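Local structure of beta-lactamase OXA-2 (Salmonella typhimurium, 1K38) at residues K121-G126 against N160-R165. The protein hydrolyses beta-lactam antibiotics, oxacillin among them, as a class D serine beta-lactamase. Numbering follows the deposited sequence.
Sequences KKIDYG and NELPFR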
loop_
_atom_site.group_PDB
_atom_site.type_symbol
_atom_site.label_atom_id
_atom_site.label_comp_id
_atom_site.label_asym_id
_atom_site.label_seq_id
_atom_site.Cartn_x
_atom_site.Cartn_y
_atom_site.Cartn_z
ATOM N N LYS A 121 -26.489 -3.757 5.037
ATOM C CA LYS A 121 -27.142 -5.030 4.782
ATOM C C LYS A 121 -26.433 -5.808 3.676
ATOM O O LYS A 121 -26.284 -7.026 3.767
ATOM C CB LYS A 121 -28.608 -4.807 4.398
ATOM C CG LYS A 121 -29.428 -6.088 4.319
ATOM C CD LYS A 121 -30.869 -5.816 3.894
ATOM C CE LYS A 121 -30.981 -5.551 2.395
ATOM N NZ LYS A 121 -30.159 -4.394 1.935
ATOM N N LYS A 122 -25.978 -5.108 2.639
ATOM C CA LYS A 122 -25.307 -5.785 1.534
ATOM C C LYS A 122 -23.967 -6.404 1.927
ATOM O O LYS A 122 -23.505 -7.335 1.272
ATOM C CB LYS A 122 -25.136 -4.835 0.339
ATOM C CG LYS A 122 -24.077 -3.760 0.492
ATOM C CD LYS A 122 -24.277 -2.652 -0.540
ATOM C CE LYS A 122 -24.376 -3.199 -1.961
ATOM N NZ LYS A 122 -24.755 -2.140 -2.949
ATOM N N ILE A 123 -23.338 -5.899 2.987
ATOM C CA ILE A 123 -22.074 -6.485 3.427
ATOM C C ILE A 123 -22.250 -7.277 4.721
ATOM O O ILE A 123 -21.273 -7.742 5.301
ATOM C CB ILE A 123 -20.956 -5.425 3.631
ATOM C CG1 ILE A 123 -21.366 -4.397 4.685
ATOM C CG2 ILE A 123 -20.647 -4.734 2.308
ATOM C CD1 ILE A 123 -20.228 -3.466 5.093
ATOM N N ASP A 124 -23.499 -7.426 5.164
ATOM C CA ASP A 124 -23.813 -8.187 6.374
ATOM C C ASP A 124 -22.835 -7.836 7.494
ATOM O O ASP A 124 -22.218 -8.716 8.097
ATOM C CB ASP A 124 -23.751 -9.684 6.046
ATOM C CG ASP A 124 -24.171 -10.562 7.204
ATOM O OD1 ASP A 124 -25.198 -10.255 7.844
ATOM O OD2 ASP A 124 -23.480 -11.572 7.459
ATOM N N TYR A 125 -22.721 -6.540 7.772
ATOM C CA TYR A 125 -21.797 -6.023 8.782
ATOM C C TYR A 125 -22.398 -5.925 10.186
ATOM O O TYR A 125 -23.169 -5.014 10.483
ATOM C CB TYR A 125 -21.288 -4.652 8.316
ATOM C CG TYR A 125 -20.172 -4.048 9.144
ATOM C CD1 TYR A 125 -20.446 -3.276 10.268
ATOM C CD2 TYR A 125 -18.840 -4.210 8.765
ATOM C CE1 TYR A 125 -19.418 -2.667 10.992
ATOM C CE2 TYR A 125 -17.811 -3.612 9.478
ATOM C CZ TYR A 125 -18.103 -2.839 10.587
ATOM O OH TYR A 125 -17.078 -2.221 11.266
ATOM N N GLY A 126 -22.026 -6.867 11.049
ATOM C CA GLY A 126 -22.540 -6.866 12.411
ATOM C C GLY A 126 -24.057 -6.881 12.434
ATOM O O GLY A 126 -24.680 -7.628 11.681
ATOM N N ASN A 160 -11.091 -8.980 -2.287
ATOM C CA ASN A 160 -11.817 -8.143 -3.246
ATOM C C ASN A 160 -13.217 -8.706 -3.474
ATOM O O ASN A 160 -13.805 -8.515 -4.540
ATOM C CB ASN A 160 -11.065 -8.084 -4.581
ATOM C CG ASN A 160 -9.652 -7.550 -4.431
ATOM O OD1 ASN A 160 -9.443 -6.448 -3.918
ATOM N ND2 ASN A 160 -8.669 -8.333 -4.879
ATOM N N GLU A 161 -13.755 -9.372 -2.455
ATOM C CA GLU A 161 -15.073 -10.003 -2.535
ATOM C C GLU A 161 -16.259 -9.155 -2.090
ATOM O O GLU A 161 -17.400 -9.615 -2.148
ATOM C CB GLU A 161 -15.083 -11.295 -1.718
ATOM C CG GLU A 161 -14.015 -12.287 -2.100
ATOM C CD GLU A 161 -14.031 -13.509 -1.206
ATOM O OE1 GLU A 161 -14.320 -13.360 0.001
ATOM O OE2 GLU A 161 -13.748 -14.614 -1.706
ATOM N N LEU A 162 -16.009 -7.934 -1.631
ATOM C CA LEU A 162 -17.116 -7.089 -1.201
ATOM C C LEU A 162 -17.842 -6.549 -2.431
ATOM O O LEU A 162 -17.250 -6.407 -3.504
ATOM C CB LEU A 162 -16.606 -5.941 -0.329
ATOM C CG LEU A 162 -15.993 -6.358 1.015
ATOM C CD1 LEU A 162 -15.404 -5.132 1.694
ATOM C CD2 LEU A 162 -17.049 -7.012 1.910
ATOM N N PRO A 163 -19.143 -6.249 -2.293
ATOM C CA PRO A 163 -19.958 -5.726 -3.394
ATOM C C PRO A 163 -19.726 -4.247 -3.691
ATOM O O PRO A 163 -20.660 -3.439 -3.681
ATOM C CB PRO A 163 -21.379 -6.005 -2.923
ATOM C CG PRO A 163 -21.268 -5.760 -1.453
ATOM C CD PRO A 163 -19.968 -6.463 -1.088
ATOM N N PHE A 164 -18.470 -3.904 -3.959
ATOM C CA PHE A 164 -18.070 -2.540 -4.284
ATOM C C PHE A 164 -17.044 -2.636 -5.404
ATOM O O PHE A 164 -16.452 -3.693 -5.609
ATOM C CB PHE A 164 -17.417 -1.865 -3.073
ATOM C CG PHE A 164 -18.361 -1.611 -1.938
ATOM C CD1 PHE A 164 -19.213 -0.513 -1.957
ATOM C CD2 PHE A 164 -18.420 -2.487 -0.860
ATOM C CE1 PHE A 164 -20.115 -0.294 -0.918
ATOM C CE2 PHE A 164 -19.318 -2.276 0.180
ATOM C CZ PHE A 164 -20.167 -1.178 0.150
ATOM N N ARG A 165 -16.842 -1.541 -6.128
ATOM C CA ARG A 165 -15.856 -1.521 -7.206
ATOM C C ARG A 165 -14.525 -2.001 -6.649
ATOM O O ARG A 165 -14.126 -1.591 -5.556
ATOM C CB ARG A 165 -15.659 -0.099 -7.742
ATOM C CG ARG A 165 -16.865 0.514 -8.426
ATOM C CD ARG A 165 -16.562 1.953 -8.820
ATOM N NE ARG A 165 -17.693 2.604 -9.476
ATOM C CZ ARG A 165 -17.688 3.018 -10.740
ATOM N NH1 ARG A 165 -16.608 2.850 -11.492
ATOM N NH2 ARG A 165 -18.767 3.600 -11.251
HETATM O O HOH W 1 -22.169 -1.017 -3.658
#
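One methyl group, Ile123 CG2, touches three residues of the loop where the end of helix 113-122 meets the link from helix 147-158 to helix 166-175. Ile123, the first residue to leave the helix, directs its beta-branch at the loop: CG2 lies anti to the carbonyl carbon, while CG1 takes the crowded position between N and C (chi1 60°). The methyl meets the Phe164 ring at its edge, near the ring plane, with CG2 3.5 Å from CE2. Pro163 presents its ring to the same carbon, CD standing 3.9 Å from Ile123 CG2, and Leu162 CD2 completes the set more loosely at 4.3 Å. The isoleucine runs roughly perpendicular to both the proline and the phenylalanine, and the CG2 branch, not the CD1 end of the longer arm, makes the contact.

Lys122 behaves differently. Its chain slides past Pro163 in the opposite sense, CG to CG at 4.0 Å, and the bend at chi3 (-53°) lays CE beside the proline ring. NZ continues past it and donates to a water 2.9 Å away, which in turn donates to Pro163 O, also at 2.9 Å. The ammonium sits 5.9 Å from the centroid of the Phe164 ring, too far for more than a weak cation-pi attraction.

Behind the loop, Leu162 packs on Phe153 and Leu157 of helix 147-158, while Ile123 rests on Pro56 of helix 56-64. A Schellman motif with Asp124 at positive phi ends helix 113-122. This is packing between two helix-terminal loops, away from the active site. With no direct hydrogen bond between the segments, buried Ile123, Leu162 and Phe164 join them, with Pro163 and Lys122 on the exposed side. Shape and dispersion therefore hold the contact, and the lysine's charge reaches the loop carbonyl through a water.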